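Local coordinates for conserved lipoprotein, putative (Clostridium novyi, PDB 4L1N), which is of unknown function but is probably a membrane-attached lipoprotein whose all-beta fold is probably related to the beta-propellers, at residues Tyr162-Lys165 / Gln170-Tyr173; Lys50-Lys55 / Val133-Ala138; Trp69-Asn74 / Lys99-Gln104; Val142-Ile147 / Leu186-Asp191. All coordinates share one frame; numbering follows the deposited sequence.

Interaction 1: residues Tyr162-Lys165 / Gln170-Tyr173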
loop_
_atom_site.group_PDB
_atom_site.type_symbol
_atom_site.label_atom_id
_atom_site.label_comp_id
_atom_site.label_asym_id
_atom_site.label_seq_id
_atom_site.Cartn_x
_atom_site.Cartn_y
_atom_site.Cartn_z
ATOM N N TYR A 162 6.142 -4.649 8.629
ATOM C CA TYR A 162 5.337 -5.135 9.727
ATOM C C TYR A 162 4.390 -6.237 9.263
ATOM O O TYR A 162 3.412 -5.967 8.587
ATOM C CB TYR A 162 4.540 -3.984 10.399
ATOM C CG TYR A 162 4.173 -4.309 11.824
ATOM C CD1 TYR A 162 3.203 -5.261 12.115
ATOM C CD2 TYR A 162 4.862 -3.741 12.888
ATOM C CE1 TYR A 162 2.890 -5.600 13.427
ATOM C CE2 TYR A 162 4.578 -4.098 14.206
ATOM C CZ TYR A 162 3.598 -5.040 14.465
ATOM O OH TYR A 162 3.267 -5.401 15.746
ATOM N N ASN A 163 4.687 -7.466 9.643
ATOM C CA ASN A 163 3.852 -8.630 9.418
ATOM C C ASN A 163 3.564 -9.221 10.784
ATOM O O ASN A 163 4.511 -9.643 11.455
ATOM C CB ASN A 163 4.549 -9.634 8.505
ATOM C CG ASN A 163 3.799 -10.922 8.283
ATOM O OD1 ASN A 163 2.753 -11.193 8.885
ATOM N ND2 ASN A 163 4.316 -11.749 7.400
ATOM N N THR A 164 2.278 -9.262 11.203
ATOM C CA THR A 164 1.893 -9.789 12.515
ATOM C C THR A 164 1.918 -11.331 12.585
ATOM O O THR A 164 1.765 -11.877 13.672
ATOM C CB THR A 164 0.483 -9.317 12.929
ATOM O OG1 THR A 164 -0.455 -9.999 12.123
ATOM C CG2 THR A 164 0.265 -7.809 12.815
ATOM N N LYS A 165 2.008 -12.018 11.441
ATOM C CA LYS A 165 1.959 -13.480 11.279
ATOM C C LYS A 165 0.642 -14.062 11.919
ATOM O O LYS A 165 0.588 -15.230 12.300
ATOM C CB LYS A 165 3.232 -14.166 11.811
ATOM C CG LYS A 165 4.512 -13.766 11.080
ATOM C CD LYS A 165 4.877 -14.716 9.952
ATOM C CE LYS A 165 6.034 -14.254 9.093
ATOM N NZ LYS A 165 6.381 -15.274 8.068
ATOM N N GLN A 170 -4.544 -7.311 11.629
ATOM C CA GLN A 170 -4.270 -6.693 10.334
ATOM C C GLN A 170 -3.727 -5.282 10.445
ATOM O O GLN A 170 -4.402 -4.452 11.023
ATOM C CB GLN A 170 -5.576 -6.609 9.526
ATOM C CG GLN A 170 -6.264 -7.927 9.260
ATOM C CD GLN A 170 -7.587 -7.786 8.547
ATOM O OE1 GLN A 170 -8.007 -6.703 8.123
ATOM N NE2 GLN A 170 -8.271 -8.901 8.376
ATOM N N VAL A 171 -2.594 -4.966 9.777
ATOM C CA VAL A 171 -2.083 -3.592 9.679
ATOM C C VAL A 171 -3.059 -2.836 8.764
ATOM O O VAL A 171 -3.327 -3.315 7.667
ATOM C CB VAL A 171 -0.628 -3.543 9.169
ATOM C CG1 VAL A 171 -0.159 -2.108 8.961
ATOM C CG2 VAL A 171 0.320 -4.299 10.106
ATOM N N VAL A 172 -3.682 -1.748 9.253
ATOM C CA VAL A 172 -4.686 -1.006 8.475
ATOM C C VAL A 172 -4.050 0.216 7.806
ATOM O O VAL A 172 -4.459 0.559 6.693
ATOM C CB VAL A 172 -6.000 -0.626 9.240
ATOM C CG1 VAL A 172 -6.848 -1.851 9.534
ATOM C CG2 VAL A 172 -5.736 0.153 10.516
ATOM N N TYR A 173 -3.058 0.858 8.457
ATOM C CA TYR A 173 -2.311 2.008 7.927
ATOM C C TYR A 173 -1.045 2.281 8.759
ATOM O O TYR A 173 -0.815 1.600 9.751
ATOM C CB TYR A 173 -3.197 3.270 7.834
ATOM C CG TYR A 173 -3.728 3.795 9.146
ATOM C CD1 TYR A 173 -3.017 4.740 9.880
ATOM C CD2 TYR A 173 -4.995 3.433 9.604
ATOM C CE1 TYR A 173 -3.526 5.273 11.069
ATOM C CE2 TYR A 173 -5.496 3.925 10.814
ATOM C CZ TYR A 173 -4.776 4.880 11.522
ATOM O OH TYR A 173 -5.273 5.420 12.691
#
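Y162 and V171 meet where the chain leaves the large antiparallel sheet after strand 157-160 and enters strand 169-177, at the edge of a three-stranded antiparallel sheet. An Asx turn at N163 shapes this connection.

The contact between the segments is apolar. CD1 of Y162 lies 3.6 Å from CG2 of V171, which approaches obliquely; the ring is swung there by a chi1 of -156°, which sets CG roughly opposite the backbone N. The same methyl comes within 3.8 Å of Y162 O. T164 adds CG2, which sits in plane at the edge of the Y162 ring and 4.4 Å from CG2 of V171. A branched valine is compact enough to pack against a broad tyrosine ring, whose other neighbours include I185 and I203 of the small sheet.

The polar groups tie the loop to itself and to the ends of the strands beside it. T164 suits its position because it is two-sided: its methyl faces the apolar pair, while OG1 bonds to K169 O and D166 N. N163, whose ND2 reaches E160, is an asparagine that can imitate a backbone carbonyl. Its OD1 accepts from K165 N at 2.8 Å, with the donor above the carbonyl plane, 41° out of it.

Interaction 2: residues Lys50-Lys55 / Val133-Ala138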
loop_
_atom_site.group_PDB
_atom_site.type_symbol
_atom_site.label_atom_id
_atom_site.label_comp_id
_atom_site.label_asym_id
_atom_site.label_seq_id
_atom_site.Cartn_x
_atom_site.Cartn_y
_atom_site.Cartn_z
ATOM N N LYS A 50 10.421 -9.215 -5.777
ATOM C CA LYS A 50 9.742 -8.468 -6.837
ATOM C C LYS A 50 8.239 -8.795 -6.785
ATOM O O LYS A 50 7.768 -9.762 -7.406
ATOM C CB LYS A 50 10.355 -8.808 -8.195
ATOM C CG LYS A 50 10.469 -7.614 -9.109
ATOM C CD LYS A 50 9.491 -7.693 -10.252
ATOM C CE LYS A 50 9.869 -6.704 -11.318
ATOM N NZ LYS A 50 9.420 -5.332 -10.988
HETATM N N MSE A 51 7.511 -8.031 -5.952
HETATM C CA MSE A 51 6.078 -8.201 -5.720
HETATM C C MSE A 51 5.238 -7.476 -6.728
HETATM O O MSE A 51 4.098 -7.884 -6.987
HETATM C CB MSE A 51 5.702 -7.673 -4.352
HETATM C CG MSE A 51 5.867 -8.676 -3.243
HETATM SE SE MSE A 51 4.918 -7.976 -1.722
HETATM C CE MSE A 51 3.179 -8.814 -2.024
ATOM N N PHE A 52 5.778 -6.360 -7.248
ATOM C CA PHE A 52 5.109 -5.459 -8.172
ATOM C C PHE A 52 5.795 -5.391 -9.521
ATOM O O PHE A 52 7.017 -5.510 -9.626
ATOM C CB PHE A 52 5.038 -4.054 -7.556
ATOM C CG PHE A 52 4.105 -3.950 -6.373
ATOM C CD1 PHE A 52 4.551 -4.233 -5.088
ATOM C CD2 PHE A 52 2.779 -3.570 -6.544
ATOM C CE1 PHE A 52 3.691 -4.134 -4.000
ATOM C CE2 PHE A 52 1.918 -3.475 -5.455
ATOM C CZ PHE A 52 2.387 -3.731 -4.191
ATOM N N LEU A 53 4.983 -5.197 -10.558
ATOM C CA LEU A 53 5.400 -5.083 -11.946
ATOM C C LEU A 53 5.252 -3.632 -12.374
ATOM O O LEU A 53 4.193 -3.038 -12.142
ATOM C CB LEU A 53 4.555 -6.010 -12.837
ATOM C CG LEU A 53 4.483 -7.495 -12.477
ATOM C CD1 LEU A 53 3.408 -8.191 -13.297
ATOM C CD2 LEU A 53 5.819 -8.186 -12.678
ATOM N N LYS A 54 6.316 -3.033 -12.937
ATOM C CA LYS A 54 6.229 -1.650 -13.388
ATOM C C LYS A 54 5.647 -1.652 -14.811
ATOM O O LYS A 54 6.214 -2.289 -15.706
ATOM C CB LYS A 54 7.603 -0.955 -13.317
ATOM C CG LYS A 54 7.526 0.512 -13.687
ATOM C CD LYS A 54 8.865 1.159 -13.923
ATOM C CE LYS A 54 8.643 2.581 -14.391
ATOM N NZ LYS A 54 9.866 3.206 -14.976
ATOM N N LYS A 55 4.502 -0.981 -15.013
ATOM C CA LYS A 55 3.870 -0.888 -16.329
ATOM C C LYS A 55 3.747 0.576 -16.712
ATOM O O LYS A 55 2.993 1.310 -16.083
ATOM C CB LYS A 55 2.502 -1.588 -16.346
ATOM C CG LYS A 55 2.562 -3.086 -16.111
ATOM C CD LYS A 55 1.176 -3.672 -15.934
ATOM C CE LYS A 55 1.194 -5.157 -15.668
ATOM N NZ LYS A 55 1.633 -5.930 -16.853
ATOM N N VAL A 133 3.343 0.273 1.797
ATOM C CA VAL A 133 2.152 -0.302 1.172
ATOM C C VAL A 133 1.542 -1.381 2.083
ATOM O O VAL A 133 2.243 -2.291 2.543
ATOM C CB VAL A 133 2.443 -0.863 -0.261
ATOM C CG1 VAL A 133 1.166 -1.358 -0.940
ATOM C CG2 VAL A 133 3.142 0.164 -1.137
ATOM N N VAL A 134 0.218 -1.294 2.291
ATOM C CA VAL A 134 -0.544 -2.312 3.001
ATOM C C VAL A 134 -1.182 -3.202 1.933
ATOM O O VAL A 134 -1.861 -2.695 1.039
ATOM C CB VAL A 134 -1.588 -1.754 4.000
ATOM C CG1 VAL A 134 -2.436 -2.881 4.582
ATOM C CG2 VAL A 134 -0.918 -0.955 5.110
ATOM N N ILE A 135 -0.921 -4.514 2.004
ATOM C CA ILE A 135 -1.486 -5.478 1.081
ATOM C C ILE A 135 -2.478 -6.323 1.850
ATOM O O ILE A 135 -2.105 -7.030 2.795
ATOM C CB ILE A 135 -0.406 -6.292 0.320
ATOM C CG1 ILE A 135 0.218 -5.389 -0.772
ATOM C CG2 ILE A 135 -1.006 -7.556 -0.328
ATOM C CD1 ILE A 135 1.579 -5.667 -1.112
ATOM N N SER A 136 -3.763 -6.193 1.449
ATOM C CA SER A 136 -4.947 -6.877 1.968
ATOM C C SER A 136 -5.619 -7.726 0.884
ATOM O O SER A 136 -5.283 -7.574 -0.276
ATOM C CB SER A 136 -5.948 -5.848 2.493
ATOM O OG SER A 136 -6.532 -5.076 1.455
ATOM N N ARG A 137 -6.599 -8.579 1.253
ATOM C CA ARG A 137 -7.396 -9.377 0.329
ATOM C C ARG A 137 -8.251 -8.417 -0.480
ATOM O O ARG A 137 -8.661 -7.381 0.055
ATOM C CB ARG A 137 -8.244 -10.434 1.061
ATOM C CG ARG A 137 -7.458 -11.659 1.573
ATOM C CD ARG A 137 -7.157 -12.675 0.481
ATOM N NE ARG A 137 -6.822 -14.007 0.995
ATOM C CZ ARG A 137 -5.607 -14.396 1.381
ATOM N NH1 ARG A 137 -4.591 -13.540 1.365
ATOM N NH2 ARG A 137 -5.405 -15.636 1.808
ATOM N N ALA A 138 -8.414 -8.694 -1.790
ATOM C CA ALA A 138 -9.113 -7.827 -2.733
ATOM C C ALA A 138 -10.616 -7.835 -2.524
ATOM O O ALA A 138 -11.280 -6.833 -2.803
ATOM C CB ALA A 138 -8.790 -8.243 -4.154
#
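M51, present as selenomethionine, and F52 both meet I135, and the meeting point is a single methyl group. M51 sends its chain out extended through chi2 and then bends at chi3 (92°), which turns CE onto the tip of I135. The two chains reach toward each other tip to tip, with CE 3.6 Å from I135 CD1. The selenium is a little farther back, SE lying 4.1 Å from the same CD1.

F52 comes to I135 from the opposite direction. Its CG is anti to the carbonyl carbon (chi1 -69°), which points the far end of the ring at the I135 side chain. Its CZ is 3.7 Å from I135 CD1, while the same CZ lies 4.2 Å from CG1 of V133. Both methyls approach the ring obliquely. A long flexible chain, a flat ring and branched aliphatic residues fit together here without any polar bond between the segments. At the margin K50 curls back so that NZ donates to F52 O at 2.8 Å, in the carbonyl plane; NZ also bonds to T155 O.

Strands 157-160 and 147-152 lie between these two strands in the sheet order, with V151 and Y149 lining the same core. Such side-chain contact across two intervening strands is consistent with a strongly curved antiparallel sheet wrapped round an apolar interior.

Interaction 3: residues Trp69-Asn74 / Lys99-Gln104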
loop_
_atom_site.group_PDB
_atom_site.type_symbol
_atom_site.label_atom_id
_atom_site.label_comp_id
_atom_site.label_asym_id
_atom_site.label_seq_id
_atom_site.Cartn_x
_atom_site.Cartn_y
_atom_site.Cartn_z
ATOM N N TRP A 69 -4.114 11.964 -4.670
ATOM C CA TRP A 69 -2.683 11.936 -4.953
ATOM C C TRP A 69 -1.857 12.420 -3.762
ATOM O O TRP A 69 -1.915 13.600 -3.416
ATOM C CB TRP A 69 -2.356 12.809 -6.169
ATOM C CG TRP A 69 -2.733 12.250 -7.507
ATOM C CD1 TRP A 69 -3.732 12.694 -8.323
ATOM C CD2 TRP A 69 -1.997 11.277 -8.265
ATOM N NE1 TRP A 69 -3.692 12.026 -9.527
ATOM C CE2 TRP A 69 -2.639 11.149 -9.518
ATOM C CE3 TRP A 69 -0.871 10.478 -7.996
ATOM C CZ2 TRP A 69 -2.218 10.228 -10.482
ATOM C CZ3 TRP A 69 -0.435 9.590 -8.968
ATOM C CH2 TRP A 69 -1.108 9.466 -10.189
ATOM N N LYS A 70 -1.099 11.514 -3.132
ATOM C CA LYS A 70 -0.193 11.845 -2.034
ATOM C C LYS A 70 1.152 12.144 -2.652
ATOM O O LYS A 70 1.742 11.277 -3.303
ATOM C CB LYS A 70 -0.091 10.694 -1.015
ATOM C CG LYS A 70 -1.006 10.787 0.199
ATOM C CD LYS A 70 -1.004 9.448 0.961
ATOM C CE LYS A 70 -2.057 9.357 2.033
ATOM N NZ LYS A 70 -2.633 7.992 2.111
ATOM N N ASN A 71 1.618 13.375 -2.498
ATOM C CA ASN A 71 2.897 13.807 -3.039
ATOM C C ASN A 71 4.067 13.308 -2.210
ATOM O O ASN A 71 3.938 13.129 -0.997
ATOM C CB ASN A 71 2.933 15.320 -3.072
ATOM C CG ASN A 71 2.731 15.913 -4.428
ATOM O OD1 ASN A 71 1.767 15.610 -5.141
ATOM N ND2 ASN A 71 3.623 16.812 -4.782
ATOM N N SER A 72 5.223 13.127 -2.855
ATOM C CA SER A 72 6.466 12.753 -2.190
ATOM C C SER A 72 6.941 13.954 -1.347
ATOM O O SER A 72 6.527 15.087 -1.630
ATOM C CB SER A 72 7.505 12.364 -3.237
ATOM O OG SER A 72 8.756 12.070 -2.643
ATOM N N SER A 73 7.797 13.733 -0.324
ATOM C CA SER A 73 8.278 14.852 0.513
ATOM C C SER A 73 9.012 15.925 -0.318
ATOM O O SER A 73 8.765 17.109 -0.103
ATOM C CB SER A 73 9.175 14.359 1.646
ATOM O OG SER A 73 10.516 14.161 1.231
ATOM N N ASN A 74 9.859 15.506 -1.293
ATOM C CA ASN A 74 10.629 16.394 -2.179
ATOM C C ASN A 74 9.768 16.958 -3.335
ATOM O O ASN A 74 10.282 17.710 -4.169
ATOM C CB ASN A 74 11.870 15.660 -2.746
ATOM C CG ASN A 74 11.604 14.474 -3.656
ATOM O OD1 ASN A 74 10.474 13.990 -3.824
ATOM N ND2 ASN A 74 12.662 13.960 -4.264
ATOM N N LYS A 99 3.546 9.029 -10.524
ATOM C CA LYS A 99 3.737 10.160 -11.418
ATOM C C LYS A 99 5.048 10.873 -11.116
ATOM O O LYS A 99 5.269 11.269 -9.969
ATOM C CB LYS A 99 2.558 11.129 -11.189
ATOM C CG LYS A 99 1.901 11.716 -12.435
ATOM C CD LYS A 99 0.480 12.273 -12.138
ATOM C CE LYS A 99 0.399 13.351 -11.063
ATOM N NZ LYS A 99 -0.997 13.816 -10.832
ATOM N N ASN A 100 5.926 11.028 -12.122
ATOM C CA ASN A 100 7.147 11.827 -11.980
ATOM C C ASN A 100 6.727 13.229 -12.351
ATOM O O ASN A 100 6.540 13.516 -13.533
ATOM C CB ASN A 100 8.300 11.308 -12.849
ATOM C CG ASN A 100 9.618 12.015 -12.615
ATOM O OD1 ASN A 100 9.706 13.247 -12.480
ATOM N ND2 ASN A 100 10.690 11.241 -12.608
ATOM N N LEU A 101 6.474 14.067 -11.338
ATOM C CA LEU A 101 5.952 15.423 -11.491
ATOM C C LEU A 101 6.877 16.321 -12.303
ATOM O O LEU A 101 6.381 17.185 -13.026
ATOM C CB LEU A 101 5.656 16.048 -10.124
ATOM C CG LEU A 101 4.527 15.398 -9.330
ATOM C CD1 LEU A 101 4.547 15.852 -7.918
ATOM C CD2 LEU A 101 3.177 15.685 -9.932
ATOM N N LYS A 102 8.200 16.083 -12.237
ATOM C CA LYS A 102 9.180 16.852 -12.999
ATOM C C LYS A 102 9.129 16.484 -14.489
ATOM O O LYS A 102 8.765 17.326 -15.306
ATOM C CB LYS A 102 10.592 16.633 -12.431
ATOM N N GLU A 103 9.444 15.216 -14.821
ATOM C CA GLU A 103 9.508 14.657 -16.181
ATOM C C GLU A 103 8.127 14.486 -16.841
ATOM O O GLU A 103 8.058 14.215 -18.041
ATOM C CB GLU A 103 10.217 13.284 -16.155
ATOM C CG GLU A 103 11.628 13.296 -15.580
ATOM C CD GLU A 103 12.748 12.965 -16.549
ATOM O OE1 GLU A 103 12.682 11.894 -17.195
ATOM O OE2 GLU A 103 13.720 13.753 -16.625
ATOM N N GLN A 104 7.041 14.610 -16.057
ATOM C CA GLN A 104 5.640 14.422 -16.465
ATOM C C GLN A 104 5.377 12.949 -16.915
ATOM O O GLN A 104 4.455 12.695 -17.696
ATOM C CB GLN A 104 5.188 15.457 -17.524
ATOM C CG GLN A 104 4.445 16.656 -16.920
ATOM C CD GLN A 104 3.098 16.281 -16.324
ATOM O OE1 GLN A 104 2.091 16.167 -17.034
ATOM N NE2 GLN A 104 3.044 16.081 -15.005
#
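W69 and K99 form a cation-pi pair across the outer end of the large antiparallel sheet, where strand 77-82 separates edge strand 70-71 from strand 95-100. The lysine lies over one face of the indole, the two side chains crossing at about a right angle. Its chain bends at chi3 (58°), which carries the ammonium group over the five-membered ring: NZ is 3.5 Å from that ring's centroid and 18° off the normal. One atom earlier, CE stands 4.0 Å above the centroid of the six-membered ring in a CH-pi contact. Farther back, CD packs 3.8 Å from W69 CH2.

A second touch joins N71 and L101, where CD1 of the leucine is 3.4 Å from ND2 of the asparagine. The N71 amide is oriented by partners of its own, ND2 donating to N75 and OD1 bonding to the S78 hydroxyl. On the other segment N100 forms an Asx motif, its OD1 accepting from E103 N at 3.1 Å and helping to shape the turn after the strand.

Lysine and tryptophan suit this surface position. NZ and indole NE1 are both donors and cannot bond to each other; the pairing probably rests on the ammonium charge over the pi face and on the packing of the methylenes.

Interaction 4: residues Val142-Ile147 / Leu186-Asp191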
loop_
_atom_site.group_PDB
_atom_site.type_symbol
_atom_site.label_atom_id
_atom_site.label_comp_id
_atom_site.label_asym_id
_atom_site.label_seq_id
_atom_site.Cartn_x
_atom_site.Cartn_y
_atom_site.Cartn_z
ATOM N N VAL A 142 -14.041 -8.230 5.781
ATOM C CA VAL A 142 -13.143 -8.393 6.915
ATOM C C VAL A 142 -11.715 -7.882 6.582
ATOM O O VAL A 142 -11.000 -7.387 7.467
ATOM C CB VAL A 142 -13.180 -9.886 7.312
ATOM C CG1 VAL A 142 -11.878 -10.351 7.984
ATOM C CG2 VAL A 142 -14.407 -10.174 8.176
ATOM N N SER A 143 -11.358 -7.950 5.300
ATOM C CA SER A 143 -10.099 -7.582 4.660
ATOM C C SER A 143 -9.816 -6.043 4.626
ATOM O O SER A 143 -9.604 -5.464 3.562
ATOM C CB SER A 143 -10.126 -8.122 3.237
ATOM O OG SER A 143 -11.263 -7.630 2.540
ATOM N N GLN A 144 -9.749 -5.407 5.784
ATOM C CA GLN A 144 -9.492 -3.960 5.907
ATOM C C GLN A 144 -7.996 -3.638 5.896
ATOM O O GLN A 144 -7.605 -2.506 5.581
ATOM C CB GLN A 144 -10.115 -3.390 7.196
ATOM C CG GLN A 144 -11.577 -3.706 7.385
ATOM C CD GLN A 144 -12.149 -3.058 8.627
ATOM O OE1 GLN A 144 -11.585 -2.103 9.207
ATOM N NE2 GLN A 144 -13.315 -3.554 9.049
ATOM N N GLY A 145 -7.187 -4.616 6.284
ATOM C CA GLY A 145 -5.743 -4.481 6.326
ATOM C C GLY A 145 -5.023 -5.777 6.103
ATOM O O GLY A 145 -5.640 -6.773 5.733
ATOM N N GLY A 146 -3.715 -5.762 6.336
ATOM C CA GLY A 146 -2.890 -6.947 6.155
ATOM C C GLY A 146 -1.460 -6.743 6.572
ATOM O O GLY A 146 -1.178 -6.464 7.743
ATOM N N ILE A 147 -0.538 -6.903 5.613
ATOM C CA ILE A 147 0.900 -6.781 5.877
ATOM C C ILE A 147 1.391 -5.461 5.316
ATOM O O ILE A 147 0.975 -5.072 4.218
ATOM C CB ILE A 147 1.674 -8.006 5.302
ATOM C CG1 ILE A 147 1.090 -9.336 5.842
ATOM C CG2 ILE A 147 3.159 -7.917 5.609
ATOM C CD1 ILE A 147 1.304 -10.560 4.988
ATOM N N LEU A 186 -5.523 -3.659 13.458
ATOM C CA LEU A 186 -6.889 -4.001 13.839
ATOM C C LEU A 186 -6.880 -5.476 14.320
ATOM O O LEU A 186 -6.588 -6.404 13.537
ATOM C CB LEU A 186 -7.865 -3.774 12.674
ATOM C CG LEU A 186 -9.309 -4.306 12.843
ATOM C CD1 LEU A 186 -10.154 -3.364 13.668
ATOM C CD2 LEU A 186 -9.965 -4.581 11.475
ATOM N N VAL A 187 -7.105 -5.672 15.630
ATOM C CA VAL A 187 -7.118 -7.004 16.228
ATOM C C VAL A 187 -8.547 -7.514 16.426
ATOM O O VAL A 187 -9.333 -6.859 17.078
ATOM C CB VAL A 187 -6.363 -7.053 17.552
ATOM C CG1 VAL A 187 -6.131 -8.495 17.972
ATOM C CG2 VAL A 187 -5.049 -6.287 17.468
ATOM N N TYR A 188 -8.872 -8.683 15.845
ATOM C CA TYR A 188 -10.130 -9.384 16.034
ATOM C C TYR A 188 -9.916 -10.349 17.201
ATOM O O TYR A 188 -8.837 -10.929 17.318
ATOM C CB TYR A 188 -10.543 -10.097 14.757
ATOM C CG TYR A 188 -11.080 -9.186 13.666
ATOM C CD1 TYR A 188 -12.380 -8.671 13.731
ATOM C CD2 TYR A 188 -10.341 -8.939 12.513
ATOM C CE1 TYR A 188 -12.908 -7.903 12.694
ATOM C CE2 TYR A 188 -10.851 -8.154 11.479
ATOM C CZ TYR A 188 -12.133 -7.631 11.574
ATOM O OH TYR A 188 -12.624 -6.872 10.528
ATOM N N GLU A 189 -10.880 -10.447 18.118
ATOM C CA GLU A 189 -10.754 -11.272 19.315
ATOM C C GLU A 189 -10.784 -12.764 19.012
ATOM O O GLU A 189 -10.074 -13.525 19.671
ATOM C CB GLU A 189 -11.832 -10.919 20.350
ATOM C CG GLU A 189 -11.788 -9.485 20.890
ATOM C CD GLU A 189 -10.475 -8.837 21.316
ATOM O OE1 GLU A 189 -9.699 -9.474 22.064
ATOM O OE2 GLU A 189 -10.245 -7.666 20.932
ATOM N N ASP A 190 -11.591 -13.186 18.029
ATOM C CA ASP A 190 -11.742 -14.593 17.662
ATOM C C ASP A 190 -12.152 -14.742 16.191
ATOM O O ASP A 190 -12.270 -13.746 15.471
ATOM C CB ASP A 190 -12.751 -15.296 18.586
ATOM C CG ASP A 190 -14.149 -14.733 18.573
ATOM O OD1 ASP A 190 -14.484 -14.001 17.629
ATOM O OD2 ASP A 190 -14.897 -15.007 19.514
ATOM N N ASP A 191 -12.403 -15.985 15.762
ATOM C CA ASP A 191 -12.694 -16.318 14.382
ATOM C C ASP A 191 -14.083 -15.913 13.926
ATOM O O ASP A 191 -14.338 -15.974 12.724
ATOM C CB ASP A 191 -12.463 -17.808 14.140
ATOM C CG ASP A 191 -11.000 -18.205 13.990
ATOM O OD1 ASP A 191 -10.133 -17.293 13.864
ATOM O OD2 ASP A 191 -10.724 -19.419 13.963
#
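V142 and Q144 meet Y188 and L186 where the loop between strands 130-137 and 147-152 of the large sheet comes against the end of strand 180-188 in the three-stranded antiparallel sheet. The contact is partly buried and joins the two sheets of this all-beta fold.

Its closely packed side belongs to the strand. Both L186 and Y188 are buried, backed by S196 of strand 196-204, and both direct their side chains at the loop. A chi1 of 170° swings the L186 branch toward the Q144 amide, where CD2 lies 3.7 Å from OE1 of Q144. The tyrosine ring, a long flat spacer, reaches the loop and brings its hydroxyl to 3.5 Å from V142 O, which lies at the ring edge near its plane. That approach is not a hydrogen bond.

The looser side belongs to the loop, and burial rather than contact length sets it apart. Q144 is exposed, and its extended chain sets the flat amide almost perpendicular to the tyrosine ring, the planes 84° apart. Its NE2 is 3.7 Å from Y188 OH, again a touch without a bond. V142, partly exposed, adds a thin apolar margin, CG1 standing 4.3 Å from CE2 of Y188, with L193 close to both residues. Glutamine suits this rim because its methylenes can span the distance while its amide stays near solvent.

The loop keeps its shape through Q170, whose side-chain amide binds both V142 O and G145 N, and through an inverse gamma turn centred on S143, in which Q144 N donates to V142 O at 2.9 Å.

How the interactions relate
From the N terminus, segment 50-55 opens interaction 2, the longest loop of the four, closed at 133-138. Interaction 3 (69-74 with 99-104) opens and closes within that loop, at the far end of the same large sheet. The chain then passes into 142-147, which opens interaction 4; interaction 1 lies wholly inside its loop before 186-191 completes it. No two loops cross. Interactions 1 and 4 adjoin through backbone bonds: Q170 with L186 within the small sheet, and V171 with G146 linking that sheet to the loop leading into the large one. I135 N and I147 O connect interactions 2 and 4, whereas interaction 3 touches none of the others and lies opposite interactions 1 and 4 across the chain's centre.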